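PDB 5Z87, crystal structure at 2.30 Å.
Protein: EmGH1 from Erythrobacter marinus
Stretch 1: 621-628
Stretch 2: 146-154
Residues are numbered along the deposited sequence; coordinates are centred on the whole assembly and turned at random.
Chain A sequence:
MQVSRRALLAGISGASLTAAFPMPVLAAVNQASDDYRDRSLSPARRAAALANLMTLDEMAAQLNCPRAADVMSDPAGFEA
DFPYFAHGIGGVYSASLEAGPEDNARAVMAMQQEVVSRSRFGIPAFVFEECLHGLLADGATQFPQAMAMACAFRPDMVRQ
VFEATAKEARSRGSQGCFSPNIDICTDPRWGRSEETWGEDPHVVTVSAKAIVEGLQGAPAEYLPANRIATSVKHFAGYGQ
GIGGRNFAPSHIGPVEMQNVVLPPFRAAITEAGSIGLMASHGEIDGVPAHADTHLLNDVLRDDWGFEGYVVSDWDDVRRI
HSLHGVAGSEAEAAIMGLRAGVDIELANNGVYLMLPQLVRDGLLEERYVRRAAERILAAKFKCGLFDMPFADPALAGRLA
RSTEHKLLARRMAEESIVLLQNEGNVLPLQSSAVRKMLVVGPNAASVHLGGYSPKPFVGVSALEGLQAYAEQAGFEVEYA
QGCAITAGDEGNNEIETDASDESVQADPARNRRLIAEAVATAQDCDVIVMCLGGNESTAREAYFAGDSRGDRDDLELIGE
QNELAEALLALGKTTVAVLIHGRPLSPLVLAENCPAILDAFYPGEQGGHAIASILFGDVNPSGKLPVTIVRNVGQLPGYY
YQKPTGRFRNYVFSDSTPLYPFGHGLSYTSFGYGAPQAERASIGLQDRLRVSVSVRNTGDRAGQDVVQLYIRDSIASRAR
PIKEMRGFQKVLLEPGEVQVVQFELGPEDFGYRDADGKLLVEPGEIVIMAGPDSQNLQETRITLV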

ATOM      1  N   PRO A 621     -31.711 -12.962   9.775  1.00 26.79           N
ATOM      2  CA  PRO A 621     -30.590 -12.037   9.548  1.00 25.65           C
ATOM      3  C   PRO A 621     -30.483 -11.659   8.081  1.00 22.79           C
ATOM      4  O   PRO A 621     -30.747 -12.463   7.187  1.00 24.74           O
ATOM      5  CB  PRO A 621     -29.368 -12.828  10.020  1.00 23.08           C
ATOM      6  CG  PRO A 621     -29.791 -14.269   9.876  1.00 25.73           C
ATOM      7  CD  PRO A 621     -31.247 -14.278  10.240  1.00 25.99           C
ATOM      8  N   SER A 622     -30.131 -10.398   7.846  1.00 28.63           N
ATOM      9  CA  SER A 622     -30.161  -9.849   6.499  1.00 22.40           C
ATOM     10  C   SER A 622     -29.045  -8.838   6.265  1.00 21.99           C
ATOM     11  O   SER A 622     -29.083  -8.135   5.253  1.00 21.27           O
ATOM     12  CB  SER A 622     -31.516  -9.188   6.230  1.00 20.63           C
ATOM     13  OG  SER A 622     -31.609  -7.954   6.932  1.00 25.86           O
ATOM     14  N   GLY A 623     -28.090  -8.709   7.185  1.00 19.10           N
ATOM     15  CA  GLY A 623     -26.944  -7.858   6.937  1.00 25.48           C
ATOM     16  C   GLY A 623     -26.043  -8.414   5.847  1.00 25.77           C
ATOM     17  O   GLY A 623     -25.981  -9.620   5.604  1.00 21.59           O
ATOM     18  N   LYS A 624     -25.344  -7.504   5.165  1.00 24.44           N
ATOM     19  CA  LYS A 624     -24.366  -7.839   4.135  1.00 23.44           C
ATOM     20  C   LYS A 624     -23.063  -7.118   4.441  1.00 20.52           C
ATOM     21  O   LYS A 624     -23.071  -6.008   4.976  1.00 21.68           O
ATOM     22  CB  LYS A 624     -24.854  -7.440   2.735  1.00 18.18           C
ATOM     23  CG  LYS A 624     -26.184  -8.065   2.318  1.00 24.14           C
ATOM     24  CD  LYS A 624     -25.983  -9.524   1.934  1.00 21.41           C
ATOM     25  CE  LYS A 624     -27.092 -10.017   1.039  1.00 26.99           C
ATOM     26  NZ  LYS A 624     -26.874 -11.430   0.623  1.00 26.36           N
ATOM     27  N   LEU A 625     -21.941  -7.746   4.101  1.00 19.32           N
ATOM     28  CA  LEU A 625     -20.640  -7.129   4.377  1.00 17.50           C
ATOM     29  C   LEU A 625     -20.439  -5.894   3.500  1.00 22.28           C
ATOM     30  O   LEU A 625     -20.674  -5.954   2.282  1.00 24.10           O
ATOM     31  CB  LEU A 625     -19.516  -8.131   4.150  1.00 18.27           C
ATOM     32  CG  LEU A 625     -19.365  -9.122   5.303  1.00 22.96           C
ATOM     33  CD1 LEU A 625     -18.340 -10.188   4.953  1.00 12.07           C
ATOM     34  CD2 LEU A 625     -18.989  -8.397   6.601  1.00 12.18           C
ATOM     35  N   PRO A 626     -20.062  -4.749   4.074  1.00 20.82           N
ATOM     36  CA  PRO A 626     -19.748  -3.564   3.256  1.00 24.55           C
ATOM     37  C   PRO A 626     -18.263  -3.421   2.945  1.00 22.62           C
ATOM     38  O   PRO A 626     -17.867  -2.391   2.377  1.00 17.80           O
ATOM     39  CB  PRO A 626     -20.220  -2.423   4.162  1.00 17.24           C
ATOM     40  CG  PRO A 626     -19.844  -2.931   5.564  1.00 22.04           C
ATOM     41  CD  PRO A 626     -20.056  -4.437   5.519  1.00 22.16           C
ATOM     42  N   VAL A 627     -17.459  -4.408   3.334  1.00 19.88           N
ATOM     43  CA  VAL A 627     -16.048  -4.502   3.000  1.00 17.45           C
ATOM     44  C   VAL A 627     -15.786  -5.917   2.509  1.00 21.84           C
ATOM     45  O   VAL A 627     -16.585  -6.832   2.725  1.00 21.07           O
ATOM     46  CB  VAL A 627     -15.139  -4.198   4.209  1.00 20.10           C
ATOM     47  CG1 VAL A 627     -15.177  -2.736   4.572  1.00 15.89           C
ATOM     48  CG2 VAL A 627     -15.560  -5.083   5.400  1.00 14.99           C
ATOM     49  N   THR A 628     -14.633  -6.099   1.873  1.00 24.41           N
ATOM     50  CA  THR A 628     -14.107  -7.427   1.605  1.00 16.12           C
ATOM     51  C   THR A 628     -13.316  -7.871   2.827  1.00 16.80           C
ATOM     52  O   THR A 628     -12.604  -7.068   3.432  1.00 16.57           O
ATOM     53  CB  THR A 628     -13.212  -7.424   0.361  1.00 15.25           C
ATOM     54  OG1 THR A 628     -14.010  -7.169  -0.792  1.00 15.93           O
ATOM     55  CG2 THR A 628     -12.505  -8.776   0.176  1.00 15.58           C
TER
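Stretch 2 146-154: AMAMACAFR

Stretch 2 begins as a helix and lies on the irregular backbone of stretch 1, which is extended at Gly623 to Leu625 and turns at Pro626. Along the contact the two chains run in opposite senses: Met147 and Ala150 lie against Pro626, Cys151 pairs with Lys624, and CA of Ala152 comes 4.9 Å from CA of Gly623. No strand pairing supports this arrangement. The rule to read from it is economical: one straight backbone hydrogen bond marks the register, and a proline ring packs on a helix beside it.

Pro626 has the most surface covered, and its CA-to-CB bond points toward the helix. Its ring meets Met147 and, about one turn later, the neighbours Ala150 and Cys151: Pro626 CB lies 3.9 Å from Ala150 CB, Pro626 CG 4.2 Å from Met147 CG, and Pro626 CD 3.5 Å from Cys151 SG. The methyl of Ala150 points toward stretch 1 and touches the ring, which also lies close to the backbone, with Pro626 CG 4.0 Å from Met147 O. Met147 starts out sideways, but its t, t, m side chain brings Met147 CE within 3.8 Å of Val627 CG1, extending the apolar patch by one residue.

Cys151 joins this packing to the polar part of the contact. While its sulfur rests against the proline, its carbonyl accepts the hydrogen bond from Lys624 N, 2.8 Å from Lys624 N to Cys151 O and nearly straight at 170°. The same oxygen receives a CA-H...O contact, Gly623 CA to Cys151 O at 3.3 Å, and Cys151 CA returns one to Lys624 O at 3.1 Å.

Phe153 follows with positive phi, the first residue to leave helical angles, and its CA-to-CB bond points toward stretch 1. The ring presents its edge to the carbonyls of Lys624 and Leu625, with Phe153 CE1 3.5 Å from Lys624 O and Phe153 CZ 4.1 Å from Leu625 O. Phe153 CE1 also lies 3.5 Å from Lys624 CB, while the lysine's end leads away to a partner elsewhere in the structure.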

ATOM      1  N   ALA A 146     -20.942   2.971  12.806  1.00 18.81           N
ATOM      2  CA  ALA A 146     -21.172   3.316  11.402  1.00 19.22           C
ATOM      3  C   ALA A 146     -20.965   2.107  10.472  1.00 18.82           C
ATOM      4  O   ALA A 146     -21.793   1.834   9.592  1.00 13.80           O
ATOM      5  CB  ALA A 146     -20.271   4.493  11.014  1.00 16.48           C
ATOM      6  N   MET A 147     -19.881   1.352  10.664  1.00 18.14           N
ATOM      7  CA  MET A 147     -19.661   0.181   9.809  1.00 18.29           C
ATOM      8  C   MET A 147     -20.738  -0.880  10.020  1.00 18.77           C
ATOM      9  O   MET A 147     -21.174  -1.523   9.058  1.00 23.56           O
ATOM     10  CB  MET A 147     -18.281  -0.428  10.057  1.00 18.68           C
ATOM     11  CG  MET A 147     -17.942  -1.547   9.057  1.00 19.45           C
ATOM     12  SD  MET A 147     -16.167  -1.763   8.914  1.00 27.11           S
ATOM     13  CE  MET A 147     -15.735  -0.536   7.678  1.00 15.95           C
ATOM     14  N   ALA A 148     -21.183  -1.077  11.263  1.00 17.25           N
ATOM     15  CA  ALA A 148     -22.312  -1.974  11.508  1.00 18.89           C
ATOM     16  C   ALA A 148     -23.532  -1.539  10.711  1.00 18.20           C
ATOM     17  O   ALA A 148     -24.151  -2.342   9.999  1.00 22.82           O
ATOM     18  CB  ALA A 148     -22.640  -2.018  13.002  1.00 19.95           C
ATOM     19  N   MET A 149     -23.881  -0.260  10.799  1.00 19.97           N
ATOM     20  CA  MET A 149     -25.072   0.216  10.103  1.00 19.48           C
ATOM     21  C   MET A 149     -24.922   0.095   8.597  1.00 21.69           C
ATOM     22  O   MET A 149     -25.924  -0.062   7.882  1.00 23.75           O
ATOM     23  CB  MET A 149     -25.368   1.659  10.495  1.00 19.18           C
ATOM     24  CG  MET A 149     -25.826   1.831  11.946  1.00 22.41           C
ATOM     25  SD  MET A 149     -26.601   3.446  12.170  1.00 25.83           S
ATOM     26  CE  MET A 149     -25.182   4.502  12.382  1.00 16.47           C
ATOM     27  N   ALA A 150     -23.684   0.176   8.091  1.00 18.10           N
ATOM     28  CA  ALA A 150     -23.469  -0.019   6.657  1.00 17.71           C
ATOM     29  C   ALA A 150     -23.852  -1.426   6.217  1.00 20.49           C
ATOM     30  O   ALA A 150     -24.173  -1.637   5.038  1.00 21.98           O
ATOM     31  CB  ALA A 150     -22.005   0.263   6.291  1.00 16.66           C
ATOM     32  N   CYS A 151     -23.800  -2.406   7.136  1.00 18.32           N
ATOM     33  CA  CYS A 151     -24.153  -3.773   6.765  1.00 19.26           C
ATOM     34  C   CYS A 151     -25.629  -3.918   6.495  1.00 16.48           C
ATOM     35  O   CYS A 151     -26.035  -4.896   5.863  1.00 19.92           O
ATOM     36  CB  CYS A 151     -23.781  -4.781   7.852  1.00 16.41           C
ATOM     37  SG  CYS A 151     -22.092  -4.802   8.384  1.00 18.01           S
ATOM     38  N   ALA A 152     -26.437  -2.967   6.962  1.00 18.80           N
ATOM     39  CA  ALA A 152     -27.883  -3.092   6.848  1.00 21.04           C
ATOM     40  C   ALA A 152     -28.369  -2.852   5.428  1.00 18.72           C
ATOM     41  O   ALA A 152     -29.429  -3.370   5.046  1.00 24.27           O
ATOM     42  CB  ALA A 152     -28.566  -2.120   7.810  1.00 20.27           C
ATOM     43  N   PHE A 153     -27.628  -2.076   4.637  1.00 15.58           N
ATOM     44  CA  PHE A 153     -28.083  -1.667   3.298  1.00 14.98           C
ATOM     45  C   PHE A 153     -29.511  -1.118   3.351  1.00 23.51           C
ATOM     46  O   PHE A 153     -30.356  -1.421   2.504  1.00 18.68           O
ATOM     47  CB  PHE A 153     -27.944  -2.818   2.291  1.00 16.80           C
ATOM     48  CG  PHE A 153     -26.510  -3.081   1.898  1.00 20.32           C
ATOM     49  CD1 PHE A 153     -25.648  -3.733   2.776  1.00 18.23           C
ATOM     50  CD2 PHE A 153     -26.009  -2.627   0.680  1.00 18.35           C
ATOM     51  CE1 PHE A 153     -24.302  -3.960   2.448  1.00 19.41           C
ATOM     52  CE2 PHE A 153     -24.668  -2.842   0.329  1.00 19.02           C
ATOM     53  CZ  PHE A 153     -23.809  -3.511   1.221  1.00 22.52           C
ATOM     54  N   ARG A 154     -29.775  -0.289   4.368  1.00 17.14           N
ATOM     55  CA  ARG A 154     -31.074   0.355   4.577  1.00 24.76           C
ATOM     56  C   ARG A 154     -30.849   1.854   4.742  1.00 27.75           C
ATOM     57  O   ARG A 154     -30.909   2.383   5.861  1.00 25.05           O
ATOM     58  CB  ARG A 154     -31.790  -0.212   5.808  1.00 26.85           C
ATOM     59  CG  ARG A 154     -32.326  -1.629   5.656  1.00 25.31           C
ATOM     60  CD  ARG A 154     -33.443  -1.674   4.638  1.00 28.77           C
ATOM     61  NE  ARG A 154     -34.573  -0.839   5.042  1.00 35.68           N
ATOM     62  CZ  ARG A 154     -35.516  -1.213   5.902  1.00 37.39           C
ATOM     63  NH1 ARG A 154     -35.482  -2.420   6.460  1.00 28.58           N
ATOM     64  NH2 ARG A 154     -36.499  -0.377   6.199  1.00 36.58           N
TER